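Long-range contact in aldehyde dehydrogenase (Burkholderia thailandensis, PDB 5J6B), which probably oxidises aldehydes to carboxylic acids with NADP as cofactor, as a member of the aldehyde dehydrogenase family: residues A[150-155]-A[474-479]. Sequence-based numbering, arbitrary orientation.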
ATOM      1  N   VAL A 150      -9.914  13.877   1.607  1.00 19.16           N
ATOM      2  CA  VAL A 150     -11.114  14.689   1.424  1.00 14.32           C
ATOM      3  C   VAL A 150     -10.883  15.572   0.206  1.00 14.27           C
ATOM      4  O   VAL A 150      -9.733  15.799  -0.198  1.00 15.10           O
ATOM      5  CB  VAL A 150     -11.449  15.516   2.686  1.00 18.40           C
ATOM      6  CG1 VAL A 150     -11.819  14.601   3.841  1.00 19.36           C
ATOM      7  CG2 VAL A 150     -10.284  16.452   3.052  1.00 22.18           C
ATOM      8  N   PRO A 151     -11.952  16.074  -0.421  1.00 15.52           N
ATOM      9  CA  PRO A 151     -11.776  16.914  -1.620  1.00 15.49           C
ATOM     10  C   PRO A 151     -10.921  18.139  -1.318  1.00 16.22           C
ATOM     11  O   PRO A 151     -11.019  18.727  -0.241  1.00 16.43           O
ATOM     12  CB  PRO A 151     -13.212  17.316  -1.993  1.00 18.76           C
ATOM     13  CG  PRO A 151     -14.091  16.257  -1.372  1.00 25.60           C
ATOM     14  CD  PRO A 151     -13.373  15.819  -0.110  1.00 19.25           C
ATOM     15  N   ILE A 152     -10.075  18.529  -2.280  1.00 15.81           N
ATOM     16  CA  ILE A 152      -9.240  19.710  -2.059  1.00 14.91           C
ATOM     17  C   ILE A 152     -10.081  20.983  -2.077  1.00 17.19           C
ATOM     18  O   ILE A 152      -9.717  21.988  -1.447  1.00 20.00           O
ATOM     19  CB  ILE A 152      -8.099  19.784  -3.094  1.00 16.72           C
ATOM     20  CG1 ILE A 152      -7.099  20.877  -2.711  1.00 22.24           C
ATOM     21  CG2 ILE A 152      -8.635  20.075  -4.501  1.00 14.94           C
ATOM     22  CD1 ILE A 152      -5.841  20.871  -3.575  1.00 24.38           C
ATOM     23  N   GLY A 153     -11.214  20.964  -2.774  1.00 17.58           N
ATOM     24  CA  GLY A 153     -12.018  22.151  -2.963  1.00 20.39           C
ATOM     25  C   GLY A 153     -12.331  22.326  -4.432  1.00 20.43           C
ATOM     26  O   GLY A 153     -12.117  21.414  -5.236  1.00 17.52           O
ATOM     27  N   PRO A 154     -12.848  23.494  -4.816  1.00 18.81           N
ATOM     28  CA  PRO A 154     -13.171  23.725  -6.233  1.00 20.28           C
ATOM     29  C   PRO A 154     -11.917  23.723  -7.101  1.00 16.51           C
ATOM     30  O   PRO A 154     -10.890  24.295  -6.743  1.00 18.88           O
ATOM     31  CB  PRO A 154     -13.846  25.106  -6.225  1.00 24.59           C
ATOM     32  CG  PRO A 154     -14.257  25.347  -4.793  1.00 23.65           C
ATOM     33  CD  PRO A 154     -13.223  24.632  -3.959  1.00 17.67           C
ATOM     34  N   CYS A 155     -12.010  23.079  -8.260  1.00 18.34           N
ATOM     35  CA  CYS A 155     -10.871  22.897  -9.148  1.00 16.79           C
ATOM     36  C   CYS A 155     -11.055  23.678 -10.443  1.00 20.90           C
ATOM     37  O   CYS A 155     -12.133  23.669 -11.037  1.00 16.93           O
ATOM     38  CB  CYS A 155     -10.665  21.419  -9.474  1.00 18.14           C
ATOM     39  SG  CYS A 155     -10.184  20.427  -8.031  1.00 16.50           S
ATOM     40  N   MET A 474      -6.109  16.093  -6.217  1.00 18.05           N
ATOM     41  CA  MET A 474      -7.396  16.737  -5.971  1.00 20.21           C
ATOM     42  C   MET A 474      -7.940  16.464  -4.580  1.00 16.38           C
ATOM     43  O   MET A 474      -9.114  16.754  -4.326  1.00 18.32           O
ATOM     44  CB  MET A 474      -8.433  16.276  -7.002  1.00 15.00           C
ATOM     45  CG  MET A 474      -8.091  16.702  -8.390  1.00 27.20           C
ATOM     46  SD  MET A 474      -9.212  15.994  -9.599  1.00 20.55           S
ATOM     47  CE  MET A 474      -8.202  16.226 -11.066  1.00 19.10           C
ATOM     48  N   THR A 475      -7.144  15.866  -3.696  1.00 20.70           N
ATOM     49  CA  THR A 475      -7.597  15.553  -2.352  1.00 20.98           C
ATOM     50  C   THR A 475      -6.537  15.973  -1.341  1.00 22.17           C
ATOM     51  O   THR A 475      -5.359  16.109  -1.667  1.00 19.20           O
ATOM     52  CB  THR A 475      -7.921  14.056  -2.184  1.00 21.56           C
ATOM     53  OG1 THR A 475      -6.792  13.269  -2.579  1.00 15.96           O
ATOM     54  CG2 THR A 475      -9.147  13.670  -3.014  1.00 18.18           C
ATOM     55  N   GLU A 476      -6.976  16.190  -0.103  1.00 20.26           N
ATOM     56  CA  GLU A 476      -6.076  16.471   1.011  1.00 21.85           C
ATOM     57  C   GLU A 476      -6.175  15.355   2.038  1.00 16.50           C
ATOM     58  O   GLU A 476      -7.267  14.835   2.297  1.00 14.97           O
ATOM     59  CB  GLU A 476      -6.418  17.814   1.693  1.00 17.10           C
ATOM     60  CG  GLU A 476      -6.037  19.049   0.879  1.00 25.87           C
ATOM     61  CD  GLU A 476      -4.563  19.410   1.016  1.00 26.21           C
ATOM     62  OE1 GLU A 476      -3.844  18.730   1.779  1.00 24.38           O
ATOM     63  OE2 GLU A 476      -4.121  20.375   0.363  1.00 28.76           O
ATOM     64  N   LEU A 477      -5.045  15.012   2.651  1.00 17.18           N
ATOM     65  CA  LEU A 477      -5.100  14.136   3.813  1.00 18.04           C
ATOM     66  C   LEU A 477      -5.778  14.843   4.980  1.00 18.10           C
ATOM     67  O   LEU A 477      -5.522  16.015   5.253  1.00 15.94           O
ATOM     68  CB  LEU A 477      -3.699  13.690   4.228  1.00 12.93           C
ATOM     69  CG  LEU A 477      -2.932  12.769   3.283  1.00 16.66           C
ATOM     70  CD1 LEU A 477      -1.633  12.289   3.960  1.00 18.76           C
ATOM     71  CD2 LEU A 477      -3.783  11.594   2.893  1.00 24.51           C
ATOM     72  N   ARG A 478      -6.659  14.120   5.663  1.00 15.33           N
ATOM     73  CA  ARG A 478      -7.313  14.578   6.885  1.00 15.72           C
ATOM     74  C   ARG A 478      -6.974  13.533   7.950  1.00 16.14           C
ATOM     75  O   ARG A 478      -7.515  12.420   7.945  1.00 14.46           O
ATOM     76  CB  ARG A 478      -8.817  14.749   6.660  1.00 19.06           C
ATOM     77  CG  ARG A 478      -9.663  14.978   7.899  1.00 30.70           C
ATOM     78  CD  ARG A 478      -9.880  16.448   8.263  1.00 23.24           C
ATOM     79  NE  ARG A 478     -10.206  17.351   7.153  1.00 19.60           N
ATOM     80  CZ  ARG A 478     -11.433  17.665   6.726  1.00 23.05           C
ATOM     81  NH1 ARG A 478     -12.525  17.129   7.267  1.00 22.85           N
ATOM     82  NH2 ARG A 478     -11.570  18.539   5.738  1.00 20.98           N
ATOM     83  N   LEU A 479      -6.046  13.882   8.835  1.00 14.06           N
ATOM     84  CA  LEU A 479      -5.550  12.974   9.861  1.00 15.03           C
ATOM     85  C   LEU A 479      -6.430  13.067  11.098  1.00 16.67           C
ATOM     86  O   LEU A 479      -6.849  14.160  11.496  1.00 17.71           O
ATOM     87  CB  LEU A 479      -4.100  13.325  10.230  1.00 13.76           C
ATOM     88  CG  LEU A 479      -3.490  12.615  11.446  1.00 13.88           C
ATOM     89  CD1 LEU A 479      -3.220  11.142  11.158  1.00 13.93           C
ATOM     90  CD2 LEU A 479      -2.214  13.332  11.921  1.00 15.86           C
TER
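V150 and E476 form an antiparallel, hydrogen-bonded pair at the end of strand 143-151, which lies beside the start of strand 475-483. V150 N donates to E476 O at 2.9 Å, and E476 N donates to V150 O at 2.8 Å. P151 and T475 follow as the non-hydrogen-bonded pair. Past the strand end, I152 N still reaches M474 O at 2.9 Å. That donor lies 42° out of the carbonyl plane, so this third bond is more skewed.

V150 and E476 share one face of the sheet; the CB of R478 points toward the neighbouring strand. R478 CG is anti to the backbone N (chi1 169°), and bends at chi2 and chi3 bring the guanidinium over V150. Both methyls of V150 meet the same face of that group. CG1 sits 4.2 Å above the plane, over its centre, while CG2 lies nearer one side, 3.6 Å from R478 NH2. I152 CG1 rests against E476 CG at 4.2 Å, and I152 CG2 lies 3.4 Å from M474 O. At the inner end, C155 SG touches M474 CG at 4.3 Å. C180 and L232 pack on both of these residues. T475 OG1 turns back to I471 O in the preceding helix and also bonds R149.

The three-stranded sheet is the oligomerisation element of the aldehyde dehydrogenase fold. Here it joins the nucleotide-binding domain, where strand 155-158 begins. The polar ends serve the interface: E476 makes a salt bridge to R464 of the second subunit, and R478 NH1 bonds W431 O of that subunit. Backbone bonds therefore tie the two strands together within the chain, and V150 methyls over one guanidinium face, with the NH1 bond, would limit how R478 turns at the subunit boundary.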